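Local coordinates for protein putative D-glycero-D-manno-heptose 7-phosphate kinase (Campylobacter jejuni subsp. jejuni, PDB 4N3O) that phosphorylates D-glycero-alpha-D-manno-heptose 7-phosphate at C-1 with ATP, an early step towards the GDP-heptose used in capsule polysaccharide synthesis, at residues T11-G16 against T106-P111; T32-N37 against I241-A246; S41-C46 against S331-G336; N173-Y178 against V183-L188. All coordinates share one frame; numbering follows the deposited sequence. Where two conformers were deposited one is given.

In the fold
The four contacts spread along one large curled sheet of a GHMP kinase. Contacts 1 and 3 lie with centres about 7 Å apart, where strand 42-50 has strands 6-21 and 102-108 as neighbours; the centres of contacts 2 and 4 lie about 8 Å apart, well away from that pair, meeting through adjacent strands 31-40 and 172-178. Contact 2 is buried and largely apolar, a helix set on the sheet. Contact 1 is small, partly buried and also apolar. Contact 3, at the surface and mainly polar, ties a corner of the chain to a late loop. Contact 4 is a partly buried hairpin held by backbone bonds, nested inside the loop of chain that contact 2 closes.

Contact 1 of 4, residues T11-G16 against T106-P111; sequences TPLRLG and TYSDVP
L13 turns its CG away from its own carbonyl carbon (chi1 -64°) and then runs extended (chi2 177°), which carries CD1 toward V110; V110 has CG1 opposite its carbonyl carbon (chi1 -51°), which leaves CG2 between the backbone N and the carbonyl carbon. The two side chains meet tip to tip. L13 CD1 lies 3.5 Å from V110 CG2 and 3.8 Å from V110 CG1, so that it faces both methyls, while the backbones stay well apart, with 9.1 Å from L13 CA to D109 CA. S108 is a looser neighbour, its OG 4.4 Å from L13 CD1. That hydroxyl is occupied within its own segment: S108 OG donates to V110 O at 2.9 Å, in the carbonyl plane and on a lone pair, a bond that spans D109. Strands 6-21 and 102-108 do not pair directly here. Strand 42-50 runs between them in the N-terminal part of the GHMP kinase fold, so the leucine reaches past it to the loop that leads from strand 102-108 into the glycine-rich ATP-binding segment, assigned by similarity. P111 O bonds to S114 OG of that segment, and L13 also packs on L116. The next residue on strand 6-21, R14, the transition-state stabiliser by similarity, forms a salt bridge through NE with D163, the proposed proton acceptor.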
loop_
_atom_site.group_PDB
_atom_site.type_symbol
_atom_site.label_atom_id
_atom_site.label_comp_id
_atom_site.label_asym_id
_atom_site.label_seq_id
_atom_site.Cartn_x
_atom_site.Cartn_y
_atom_site.Cartn_z
ATOM N N THR A 11 -8.363 -9.693 -0.581
ATOM C CA THR A 11 -9.503 -8.925 -0.133
ATOM C C THR A 11 -9.032 -7.888 0.859
ATOM O O THR A 11 -8.371 -8.210 1.827
ATOM C CB THR A 11 -10.497 -9.878 0.572
ATOM O OG1 THR A 11 -10.730 -11.040 -0.256
ATOM C CG2 THR A 11 -11.817 -9.171 0.894
ATOM N N PRO A 12 -9.394 -6.629 0.641
ATOM C CA PRO A 12 -8.903 -5.616 1.545
ATOM C C PRO A 12 -9.681 -5.458 2.825
ATOM O O PRO A 12 -10.869 -5.742 2.881
ATOM C CB PRO A 12 -9.052 -4.332 0.713
ATOM C CG PRO A 12 -10.226 -4.592 -0.149
ATOM C CD PRO A 12 -10.223 -6.062 -0.442
ATOM N N LEU A 13 -8.990 -4.989 3.852
ATOM C CA LEU A 13 -9.599 -4.658 5.121
ATOM C C LEU A 13 -10.153 -3.248 4.960
ATOM O O LEU A 13 -9.954 -2.607 3.921
ATOM C CB LEU A 13 -8.567 -4.704 6.233
ATOM C CG LEU A 13 -7.995 -6.108 6.452
ATOM C CD1 LEU A 13 -6.914 -6.077 7.525
ATOM C CD2 LEU A 13 -9.087 -7.074 6.865
ATOM N N ARG A 14 -10.842 -2.754 5.970
ATOM C CA ARG A 14 -11.445 -1.446 5.867
ATOM C C ARG A 14 -11.216 -0.627 7.091
ATOM O O ARG A 14 -11.022 -1.145 8.182
ATOM C CB ARG A 14 -12.963 -1.551 5.699
ATOM C CG ARG A 14 -13.615 -2.251 6.880
ATOM C CD ARG A 14 -14.891 -1.550 7.298
ATOM N NE ARG A 14 -15.447 -2.097 8.535
ATOM C CZ ARG A 14 -14.918 -1.904 9.747
ATOM N NH1 ARG A 14 -13.777 -1.225 9.897
ATOM N NH2 ARG A 14 -15.515 -2.422 10.817
ATOM N N LEU A 15 -11.358 0.664 6.903
ATOM C CA LEU A 15 -11.187 1.618 7.943
ATOM C C LEU A 15 -12.463 2.435 8.069
ATOM O O LEU A 15 -12.978 2.952 7.083
ATOM C CB LEU A 15 -10.027 2.494 7.530
ATOM C CG LEU A 15 -9.423 3.478 8.476
ATOM C CD1 LEU A 15 -9.120 2.815 9.810
ATOM C CD2 LEU A 15 -8.162 3.992 7.807
ATOM N N GLY A 16 -13.007 2.505 9.275
ATOM C CA GLY A 16 -14.179 3.313 9.524
ATOM C C GLY A 16 -13.705 4.733 9.715
ATOM O O GLY A 16 -13.085 5.049 10.720
ATOM N N THR A 106 -4.987 -19.543 4.088
ATOM C CA THR A 106 -5.259 -18.109 4.273
ATOM C C THR A 106 -4.399 -17.440 5.328
ATOM O O THR A 106 -3.833 -18.103 6.197
ATOM C CB THR A 106 -6.694 -17.879 4.751
ATOM O OG1 THR A 106 -6.855 -18.446 6.054
ATOM C CG2 THR A 106 -7.675 -18.518 3.821
ATOM N N TYR A 107 -4.322 -16.112 5.255
ATOM C CA TYR A 107 -3.610 -15.329 6.274
ATOM C C TYR A 107 -3.905 -13.850 6.083
ATOM O O TYR A 107 -4.186 -13.389 4.969
ATOM C CB TYR A 107 -2.082 -15.592 6.301
ATOM C CG TYR A 107 -1.267 -14.844 5.275
ATOM C CD1 TYR A 107 -1.068 -15.357 4.013
ATOM C CD2 TYR A 107 -0.687 -13.624 5.585
ATOM C CE1 TYR A 107 -0.328 -14.675 3.077
ATOM C CE2 TYR A 107 0.073 -12.932 4.654
ATOM C CZ TYR A 107 0.241 -13.462 3.402
ATOM O OH TYR A 107 0.969 -12.769 2.458
ATOM N N SER A 108 -3.824 -13.114 7.178
ATOM C CA SER A 108 -4.118 -11.696 7.182
ATOM C C SER A 108 -2.880 -10.874 7.358
ATOM O O SER A 108 -1.946 -11.314 8.005
ATOM C CB SER A 108 -5.062 -11.377 8.344
ATOM O OG SER A 108 -5.158 -9.964 8.516
ATOM N N ASP A 109 -2.873 -9.663 6.803
ATOM C CA ASP A 109 -1.724 -8.757 6.990
ATOM C C ASP A 109 -1.694 -8.127 8.380
ATOM O O ASP A 109 -0.683 -7.540 8.758
ATOM C CB ASP A 109 -1.731 -7.639 5.956
ATOM C CG ASP A 109 -1.357 -8.113 4.593
ATOM O OD1 ASP A 109 -0.635 -9.110 4.515
ATOM O OD2 ASP A 109 -1.770 -7.494 3.595
ATOM N N VAL A 110 -2.795 -8.234 9.123
ATOM C CA VAL A 110 -2.875 -7.666 10.462
ATOM C C VAL A 110 -3.211 -8.751 11.474
ATOM O O VAL A 110 -3.873 -9.712 11.137
ATOM C CB VAL A 110 -3.935 -6.551 10.574
ATOM C CG1 VAL A 110 -3.735 -5.519 9.472
ATOM C CG2 VAL A 110 -5.344 -7.126 10.513
ATOM N N PRO A 111 -2.769 -8.573 12.728
ATOM C CA PRO A 111 -3.003 -9.545 13.795
ATOM C C PRO A 111 -4.468 -9.724 14.198
ATOM O O PRO A 111 -5.334 -8.878 13.911
ATOM C CB PRO A 111 -2.212 -8.968 14.995
ATOM C CG PRO A 111 -1.321 -7.910 14.432
ATOM C CD PRO A 111 -2.029 -7.393 13.218
#

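Contact 2 of 4, residues T32-N37 against I241-A246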
loop_
_atom_site.group_PDB
_atom_site.type_symbol
_atom_site.label_atom_id
_atom_site.label_comp_id
_atom_site.label_asym_id
_atom_site.label_seq_id
_atom_site.Cartn_x
_atom_site.Cartn_y
_atom_site.Cartn_z
ATOM N N THR A 32 -31.663 5.546 10.400
ATOM C CA THR A 32 -30.973 4.999 11.574
ATOM C C THR A 32 -29.610 5.666 11.804
ATOM O O THR A 32 -29.161 5.816 12.943
ATOM C CB THR A 32 -30.740 3.483 11.423
ATOM O OG1 THR A 32 -31.969 2.837 11.072
ATOM C CG2 THR A 32 -30.171 2.881 12.710
ATOM N N GLY A 33 -28.947 6.047 10.717
ATOM C CA GLY A 33 -27.645 6.697 10.811
ATOM C C GLY A 33 -26.839 6.506 9.550
ATOM O O GLY A 33 -27.389 6.201 8.489
ATOM N N TYR A 34 -25.528 6.672 9.667
ATOM C CA TYR A 34 -24.649 6.526 8.515
ATOM C C TYR A 34 -23.290 6.038 8.921
ATOM O O TYR A 34 -22.916 6.079 10.085
ATOM C CB TYR A 34 -24.438 7.872 7.814
ATOM C CG TYR A 34 -23.482 8.790 8.553
ATOM C CD1 TYR A 34 -23.941 9.671 9.521
ATOM C CD2 TYR A 34 -22.109 8.766 8.286
ATOM C CE1 TYR A 34 -23.069 10.513 10.200
ATOM C CE2 TYR A 34 -21.225 9.599 8.972
ATOM C CZ TYR A 34 -21.715 10.473 9.927
ATOM O OH TYR A 34 -20.863 11.309 10.615
ATOM N N VAL A 35 -22.547 5.585 7.927
ATOM C CA VAL A 35 -21.183 5.175 8.127
ATOM C C VAL A 35 -20.447 5.465 6.811
ATOM O O VAL A 35 -21.010 5.312 5.706
ATOM C CB VAL A 35 -21.056 3.687 8.569
ATOM C CG1 VAL A 35 -21.574 2.745 7.504
ATOM C CG2 VAL A 35 -19.613 3.335 8.888
ATOM N N LEU A 36 -19.219 5.954 6.941
ATOM C CA LEU A 36 -18.368 6.221 5.802
ATOM C C LEU A 36 -17.150 5.390 6.023
ATOM O O LEU A 36 -16.407 5.646 6.973
ATOM C CB LEU A 36 -17.956 7.686 5.735
ATOM C CG LEU A 36 -16.848 8.009 4.722
ATOM C CD1 LEU A 36 -17.307 7.709 3.310
ATOM C CD2 LEU A 36 -16.386 9.447 4.821
ATOM N N ASN A 37 -16.948 4.373 5.183
ATOM C CA ASN A 37 -15.752 3.560 5.306
ATOM C C ASN A 37 -15.008 3.516 3.985
ATOM O O ASN A 37 -15.501 3.999 2.949
ATOM C CB ASN A 37 -16.063 2.184 5.854
ATOM C CG ASN A 37 -17.072 1.464 5.032
ATOM O OD1 ASN A 37 -17.093 1.592 3.802
ATOM N ND2 ASN A 37 -17.927 0.688 5.692
ATOM N N ILE A 241 -25.146 14.540 5.033
ATOM C CA ILE A 241 -25.264 15.254 3.754
ATOM C C ILE A 241 -24.130 16.278 3.578
ATOM O O ILE A 241 -23.690 16.548 2.461
ATOM C CB ILE A 241 -26.645 15.919 3.566
ATOM C CG1 ILE A 241 -26.975 16.855 4.743
ATOM C CG2 ILE A 241 -27.725 14.855 3.398
ATOM C CD1 ILE A 241 -28.412 17.346 4.764
ATOM N N LYS A 242 -23.632 16.807 4.685
ATOM C CA LYS A 242 -22.569 17.785 4.622
ATOM C C LYS A 242 -21.274 17.095 4.207
ATOM O O LYS A 242 -20.496 17.658 3.445
ATOM C CB LYS A 242 -22.414 18.497 5.964
ATOM C CG LYS A 242 -21.605 19.781 5.888
ATOM C CD LYS A 242 -21.460 20.465 7.246
ATOM C CE LYS A 242 -22.806 20.894 7.819
ATOM N NZ LYS A 242 -22.658 21.665 9.085
HETATM N N MSE A 243 -21.066 15.870 4.698
HETATM C CA MSE A 243 -19.878 15.085 4.361
HETATM C C MSE A 243 -19.941 14.573 2.939
HETATM O O MSE A 243 -18.922 14.466 2.298
HETATM C CB MSE A 243 -19.671 13.920 5.316
HETATM C CG MSE A 243 -18.216 13.432 5.343
HETATM SE SE MSE A 243 -18.076 12.073 6.776
HETATM C CE MSE A 243 -18.344 13.214 8.360
ATOM N N LYS A 244 -21.120 14.236 2.429
ATOM C CA LYS A 244 -21.213 13.816 1.027
ATOM C C LYS A 244 -20.846 14.986 0.129
ATOM O O LYS A 244 -20.048 14.851 -0.789
ATOM C CB LYS A 244 -22.624 13.393 0.620
ATOM C CG LYS A 244 -23.172 12.129 1.232
ATOM C CD LYS A 244 -24.446 11.733 0.485
ATOM C CE LYS A 244 -25.325 10.769 1.268
ATOM N NZ LYS A 244 -25.921 11.413 2.481
ATOM N N GLU A 245 -21.454 16.136 0.406
ATOM C CA GLU A 245 -21.236 17.328 -0.390
ATOM C C GLU A 245 -19.754 17.684 -0.398
ATOM O O GLU A 245 -19.204 17.973 -1.450
ATOM C CB GLU A 245 -22.084 18.481 0.147
ATOM C CG GLU A 245 -22.259 19.636 -0.829
ATOM C CD GLU A 245 -23.143 20.755 -0.272
ATOM O OE1 GLU A 245 -23.130 20.992 0.961
ATOM O OE2 GLU A 245 -23.836 21.419 -1.076
ATOM N N ALA A 246 -19.104 17.621 0.766
ATOM C CA ALA A 246 -17.673 17.940 0.866
ATOM C C ALA A 246 -16.824 16.948 0.043
ATOM O O ALA A 246 -15.816 17.322 -0.561
ATOM C CB ALA A 246 -17.223 17.954 2.323
#
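M243, a selenomethionine, is the one residue of the helix segment that touches strand 32-37, and it does so with the end of its chain. Its SE lies 3.7 Å from L36 CD2, the two side chains crossing at a slant, and its terminal CE lies 3.9 Å from Y34 OH, where the side chains cross at about a right angle. The selenium end is thus shared between a branched aliphatic tip and the hydroxyl end of a tyrosine. The M243 chain leaves the helix with CG opposite the backbone N (chi1 -158°), continues straight and bends only at its last torsion (chi3 -68°), which turns CE off the line of the chain and up to Y34. L36 likewise holds CG opposite its backbone N (chi1 169°) and offers CD2. Y34 and L36, two residues apart, both point from the strand to the helix, with L36 CA 9.1 Å from M243 CA. Further out, M243 also rests on L255, I258 and L259 of helix 252-262 and on A18 of strand 6-21, so its apolar end is enclosed from several directions. The Y34 ring meets that of F174 with nearly parallel planes and packs on I236 and A240, and L36 touches L247. This is helix-on-sheet packing, in which helix 236-248, from the C-terminal part of a GHMP kinase, lies on strand 31-40, whose Y34 comes close to G20, a substrate-binding residue by similarity.

Contact 3 of 4, residues S41-C46 against S331-G336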
loop_
_atom_site.group_PDB
_atom_site.type_symbol
_atom_site.label_atom_id
_atom_site.label_comp_id
_atom_site.label_asym_id
_atom_site.label_seq_id
_atom_site.Cartn_x
_atom_site.Cartn_y
_atom_site.Cartn_z
ATOM N N SER A 41 -4.999 -0.843 1.978
ATOM C CA SER A 41 -4.004 -1.782 1.447
ATOM C C SER A 41 -3.464 -2.813 2.446
ATOM O O SER A 41 -2.276 -3.081 2.467
ATOM C CB SER A 41 -2.821 -0.981 0.844
ATOM O OG SER A 41 -2.168 -0.208 1.858
ATOM N N LEU A 42 -4.337 -3.358 3.281
ATOM C CA LEU A 42 -3.976 -4.391 4.246
ATOM C C LEU A 42 -4.994 -5.454 3.879
ATOM O O LEU A 42 -6.186 -5.182 3.802
ATOM C CB LEU A 42 -4.130 -3.903 5.680
ATOM C CG LEU A 42 -3.274 -2.689 6.041
ATOM C CD1 LEU A 42 -3.669 -2.129 7.391
ATOM C CD2 LEU A 42 -1.807 -3.043 6.042
ATOM N N TYR A 43 -4.524 -6.662 3.656
ATOM C CA TYR A 43 -5.363 -7.669 3.087
ATOM C C TYR A 43 -5.388 -9.019 3.761
ATOM O O TYR A 43 -4.522 -9.367 4.568
ATOM C CB TYR A 43 -4.817 -7.950 1.665
ATOM C CG TYR A 43 -4.703 -6.766 0.721
ATOM C CD1 TYR A 43 -5.790 -6.360 -0.038
ATOM C CD2 TYR A 43 -3.480 -6.094 0.531
ATOM C CE1 TYR A 43 -5.688 -5.302 -0.929
ATOM C CE2 TYR A 43 -3.373 -5.018 -0.360
ATOM C CZ TYR A 43 -4.479 -4.646 -1.095
ATOM O OH TYR A 43 -4.414 -3.604 -1.982
ATOM N N ILE A 44 -6.390 -9.781 3.352
ATOM C CA ILE A 44 -6.530 -11.181 3.694
ATOM C C ILE A 44 -6.268 -11.908 2.377
ATOM O O ILE A 44 -6.886 -11.595 1.356
ATOM C CB ILE A 44 -7.905 -11.526 4.266
ATOM C CG1 ILE A 44 -7.947 -10.995 5.698
ATOM C CG2 ILE A 44 -8.122 -13.041 4.238
ATOM C CD1 ILE A 44 -9.174 -11.354 6.475
ATOM N N HIS A 45 -5.333 -12.854 2.417
ATOM C CA HIS A 45 -4.899 -13.575 1.244
ATOM C C HIS A 45 -5.422 -14.986 1.332
ATOM O O HIS A 45 -5.350 -15.601 2.377
ATOM C CB HIS A 45 -3.360 -13.612 1.186
ATOM C CG HIS A 45 -2.719 -12.282 1.411
ATOM N ND1 HIS A 45 -2.363 -11.446 0.377
ATOM C CD2 HIS A 45 -2.396 -11.625 2.555
ATOM C CE1 HIS A 45 -1.846 -10.333 0.872
ATOM N NE2 HIS A 45 -1.848 -10.419 2.190
ATOM N N CYS A 46 -5.954 -15.491 0.227
ATOM C CA CYS A 46 -6.471 -16.853 0.165
ATOM C C CYS A 46 -5.974 -17.566 -1.073
ATOM O O CYS A 46 -5.966 -16.994 -2.161
ATOM C CB CYS A 46 -8.006 -16.870 0.121
ATOM S SG CYS A 46 -8.807 -16.201 1.593
ATOM N N SER A 331 -2.456 2.614 1.950
ATOM C CA SER A 331 -3.083 3.487 0.962
ATOM C C SER A 331 -4.561 3.124 0.980
ATOM O O SER A 331 -4.923 2.039 1.435
ATOM C CB SER A 331 -2.617 3.138 -0.445
ATOM O OG SER A 331 -1.243 2.919 -0.488
ATOM N N PHE A 332 -5.408 4.004 0.469
ATOM C CA PHE A 332 -6.807 3.652 0.271
ATOM C C PHE A 332 -6.844 2.949 -1.074
ATOM O O PHE A 332 -6.179 3.385 -1.989
ATOM C CB PHE A 332 -7.700 4.883 0.249
ATOM C CG PHE A 332 -7.747 5.584 1.558
ATOM C CD1 PHE A 332 -8.352 4.977 2.662
ATOM C CD2 PHE A 332 -7.202 6.841 1.714
ATOM C CE1 PHE A 332 -8.398 5.605 3.892
ATOM C CE2 PHE A 332 -7.257 7.478 2.945
ATOM C CZ PHE A 332 -7.852 6.851 4.040
ATOM N N THR A 333 -7.560 1.839 -1.193
ATOM C CA THR A 333 -7.640 1.135 -2.481
ATOM C C THR A 333 -8.959 1.382 -3.166
ATOM O O THR A 333 -9.960 1.681 -2.512
ATOM C CB THR A 333 -7.528 -0.384 -2.338
ATOM O OG1 THR A 333 -8.631 -0.873 -1.554
ATOM C CG2 THR A 333 -6.208 -0.764 -1.711
ATOM N N LYS A 334 -8.943 1.198 -4.484
ATOM C CA LYS A 334 -10.089 1.407 -5.365
ATOM C C LYS A 334 -10.936 0.163 -5.497
ATOM O O LYS A 334 -12.144 0.246 -5.649
ATOM C CB LYS A 334 -9.582 1.749 -6.781
ATOM C CG LYS A 334 -8.754 3.022 -6.879
ATOM C CD LYS A 334 -9.590 4.254 -7.159
ATOM C CE LYS A 334 -10.047 4.270 -8.608
ATOM N NZ LYS A 334 -10.804 5.504 -8.940
ATOM N N GLU A 335 -10.282 -0.989 -5.486
ATOM C CA GLU A 335 -10.962 -2.257 -5.655
ATOM C C GLU A 335 -11.330 -2.961 -4.373
ATOM O O GLU A 335 -10.732 -2.753 -3.322
ATOM C CB GLU A 335 -10.073 -3.244 -6.450
ATOM C CG GLU A 335 -10.236 -3.234 -7.962
ATOM C CD GLU A 335 -9.513 -4.410 -8.632
ATOM O OE1 GLU A 335 -8.269 -4.512 -8.506
ATOM O OE2 GLU A 335 -10.187 -5.226 -9.306
ATOM N N GLY A 336 -12.305 -3.847 -4.505
ATOM C CA GLY A 336 -12.694 -4.744 -3.432
ATOM C C GLY A 336 -11.979 -6.059 -3.744
ATOM O O GLY A 336 -10.896 -6.060 -4.355
#
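S41 OG accepts from S331 N at 2.8 Å, a fairly straight bond with 158° at the hydrogen. The return bond runs from S41 N to S331 O at 2.9 Å; it is more bent, 139° at the hydrogen, although the donor lies nearly along the C=O axis. One serine thus grips both backbone polar groups of the other, using its own N-H and its hydroxyl. The second part of that grip depends on chi1 of 63°, which sets OG between the backbone N and carbonyl carbon of S41 and on the side of S331. The bonds fall where the chain turns a corner between strands 31-40 and 42-50, and they fasten it to the loop before the last strand, 338-341, which joins the same large sheet of the GHMP kinase fold beside strand 6-21. Further along, the methyl CG2 of T333 sits 3.9 Å from S41 N and 3.4 Å from Y43 OH. T333 and Y43 approach from opposite directions, the methyl meeting the phenol end of the tyrosine obliquely. The hydroxyl of T333 is directed to another partner, bonding to T39 OG1, while F332 N is held by E199 of helix 192-200.

Contact 4 of 4, residues N173-Y178 against V183-L188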
loop_
_atom_site.group_PDB
_atom_site.type_symbol
_atom_site.label_atom_id
_atom_site.label_comp_id
_atom_site.label_asym_id
_atom_site.label_seq_id
_atom_site.Cartn_x
_atom_site.Cartn_y
_atom_site.Cartn_z
ATOM N N ASN A 173 -17.157 4.048 0.568
ATOM C CA ASN A 173 -18.573 3.735 0.554
ATOM C C ASN A 173 -19.264 4.494 1.654
ATOM O O ASN A 173 -18.850 4.438 2.810
ATOM C CB ASN A 173 -18.795 2.240 0.762
ATOM C CG ASN A 173 -18.294 1.406 -0.401
ATOM O OD1 ASN A 173 -18.817 1.494 -1.508
ATOM N ND2 ASN A 173 -17.292 0.566 -0.145
ATOM N N PHE A 174 -20.295 5.234 1.278
ATOM C CA PHE A 174 -21.084 5.976 2.227
ATOM C C PHE A 174 -22.362 5.190 2.379
ATOM O O PHE A 174 -23.086 5.003 1.407
ATOM C CB PHE A 174 -21.388 7.371 1.714
ATOM C CG PHE A 174 -21.958 8.271 2.762
ATOM C CD1 PHE A 174 -23.306 8.232 3.073
ATOM C CD2 PHE A 174 -21.143 9.159 3.439
ATOM C CE1 PHE A 174 -23.833 9.072 4.039
ATOM C CE2 PHE A 174 -21.661 9.993 4.405
ATOM C CZ PHE A 174 -23.007 9.947 4.706
HETATM N N MSE A 175 -22.638 4.730 3.589
HETATM C CA MSE A 175 -23.812 3.909 3.820
HETATM C C MSE A 175 -24.799 4.571 4.727
HETATM O O MSE A 175 -24.448 5.065 5.805
HETATM C CB MSE A 175 -23.312 2.585 4.359
HETATM C CG MSE A 175 -22.099 2.194 3.508
HETATM SE SE MSE A 175 -21.716 0.326 3.858
HETATM C CE MSE A 175 -20.214 -0.061 2.674
ATOM N N GLU A 176 -26.051 4.600 4.271
ATOM C CA GLU A 176 -27.154 5.189 5.020
ATOM C C GLU A 176 -28.087 4.089 5.471
ATOM O O GLU A 176 -28.381 3.155 4.724
ATOM C CB GLU A 176 -27.860 6.251 4.181
ATOM C CG GLU A 176 -27.027 7.524 4.101
ATOM C CD GLU A 176 -27.429 8.444 2.974
ATOM O OE1 GLU A 176 -27.762 9.625 3.253
ATOM O OE2 GLU A 176 -27.420 7.979 1.809
ATOM N N PHE A 177 -28.518 4.192 6.719
ATOM C CA PHE A 177 -29.379 3.179 7.309
ATOM C C PHE A 177 -30.808 3.669 7.527
ATOM O O PHE A 177 -31.037 4.777 8.030
ATOM C CB PHE A 177 -28.773 2.697 8.623
ATOM C CG PHE A 177 -27.362 2.224 8.486
ATOM C CD1 PHE A 177 -27.071 1.088 7.740
ATOM C CD2 PHE A 177 -26.321 2.908 9.102
ATOM C CE1 PHE A 177 -25.768 0.645 7.600
ATOM C CE2 PHE A 177 -25.017 2.468 8.971
ATOM C CZ PHE A 177 -24.740 1.335 8.216
ATOM N N TYR A 178 -31.763 2.832 7.131
ATOM C CA TYR A 178 -33.172 3.145 7.279
ATOM C C TYR A 178 -33.918 2.041 8.033
ATOM O O TYR A 178 -33.925 0.873 7.627
ATOM C CB TYR A 178 -33.814 3.395 5.916
ATOM C CG TYR A 178 -33.304 4.641 5.240
ATOM C CD1 TYR A 178 -33.900 5.874 5.478
ATOM C CD2 TYR A 178 -32.218 4.592 4.368
ATOM C CE1 TYR A 178 -33.434 7.026 4.865
ATOM C CE2 TYR A 178 -31.743 5.739 3.746
ATOM C CZ TYR A 178 -32.354 6.951 4.000
ATOM O OH TYR A 178 -31.896 8.091 3.396
ATOM N N VAL A 183 -30.073 -1.038 4.104
ATOM C CA VAL A 183 -28.774 -0.401 4.039
ATOM C C VAL A 183 -28.638 0.095 2.613
ATOM O O VAL A 183 -28.641 -0.702 1.669
ATOM C CB VAL A 183 -27.608 -1.367 4.337
ATOM C CG1 VAL A 183 -26.280 -0.616 4.282
ATOM C CG2 VAL A 183 -27.788 -2.038 5.693
ATOM N N ILE A 184 -28.587 1.412 2.453
ATOM C CA ILE A 184 -28.390 2.010 1.140
ATOM C C ILE A 184 -26.888 2.288 1.060
ATOM O O ILE A 184 -26.308 2.984 1.901
ATOM C CB ILE A 184 -29.285 3.252 0.910
ATOM C CG1 ILE A 184 -30.703 2.814 0.507
ATOM C CG2 ILE A 184 -28.761 4.102 -0.240
ATOM C CD1 ILE A 184 -31.338 1.784 1.418
ATOM N N VAL A 185 -26.254 1.682 0.073
ATOM C CA VAL A 185 -24.834 1.816 -0.089
ATOM C C VAL A 185 -24.556 2.703 -1.273
ATOM O O VAL A 185 -25.041 2.435 -2.370
ATOM C CB VAL A 185 -24.185 0.445 -0.323
ATOM C CG1 VAL A 185 -22.689 0.584 -0.559
ATOM C CG2 VAL A 185 -24.458 -0.461 0.864
ATOM N N ASN A 186 -23.804 3.775 -1.034
ATOM C CA ASN A 186 -23.398 4.683 -2.090
ATOM C C ASN A 186 -21.909 4.460 -2.371
ATOM O O ASN A 186 -21.069 4.962 -1.625
ATOM C CB ASN A 186 -23.629 6.134 -1.673
ATOM C CG ASN A 186 -25.101 6.485 -1.534
ATOM O OD1 ASN A 186 -25.549 6.906 -0.466
ATOM N ND2 ASN A 186 -25.869 6.288 -2.606
ATOM N N PRO A 187 -21.574 3.663 -3.413
ATOM C CA PRO A 187 -20.165 3.488 -3.751
ATOM C C PRO A 187 -19.700 4.774 -4.427
ATOM O O PRO A 187 -20.060 5.046 -5.568
ATOM C CB PRO A 187 -20.162 2.298 -4.723
ATOM C CG PRO A 187 -21.579 1.842 -4.835
ATOM C CD PRO A 187 -22.449 2.950 -4.347
ATOM N N LEU A 188 -18.925 5.566 -3.700
ATOM C CA LEU A 188 -18.472 6.867 -4.177
ATOM C C LEU A 188 -17.361 6.824 -5.195
ATOM O O LEU A 188 -16.468 6.012 -5.110
ATOM C CB LEU A 188 -17.973 7.692 -3.000
ATOM C CG LEU A 188 -18.976 7.938 -1.884
ATOM C CD1 LEU A 188 -18.267 8.730 -0.814
ATOM C CD2 LEU A 188 -20.194 8.683 -2.388
#
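F174 and N186 form an antiparallel hydrogen-bonded pair, as do E176 and I184; the segment axes approach to 4.7 Å with their directions 162° apart. F174 N gives a nearly straight bond to N186 O (3.0 Å), and N186 N returns one to F174 O (2.8 Å). E176 and I184 exchange the same two bonds. Between them the non-hydrogen-bonded pair M175 and V185 brings the backbones closer, and M175 CA sits 3.3 Å from I184 O in a CA-H...O contact. This is a beta hairpin, strands 172-178 and 182-188, placed at a margin of the large sheet, where strand 172-178 also pairs with strand 31-40. One face carries N173, M175, F177, V183, V185 and P187. There F177 and V183 lie side by side and point the same way, F177 CE1 3.6 Å from V183 CG1, while V183 CG2 meets the ring edge in plane. With CG set opposite its own carbonyl carbon (chi1 -54°), the F177 ring has M175 O over one face, offset toward the rim. M175 and V185 also run alongside each other, M175 CE 4.1 Å from V185 CG1, and both pack on Y165 of helix 162-169. On the other face E176 CG touches the F174 ring at its edge, in plane; OE1 of E176 forms a salt bridge with K244, which also packs on F174. L188 CD1 approaches F174 CB at 4.2 Å, and I184 CD1 reaches the Y178 ring obliquely, 4.2 Å from Y178 CD2.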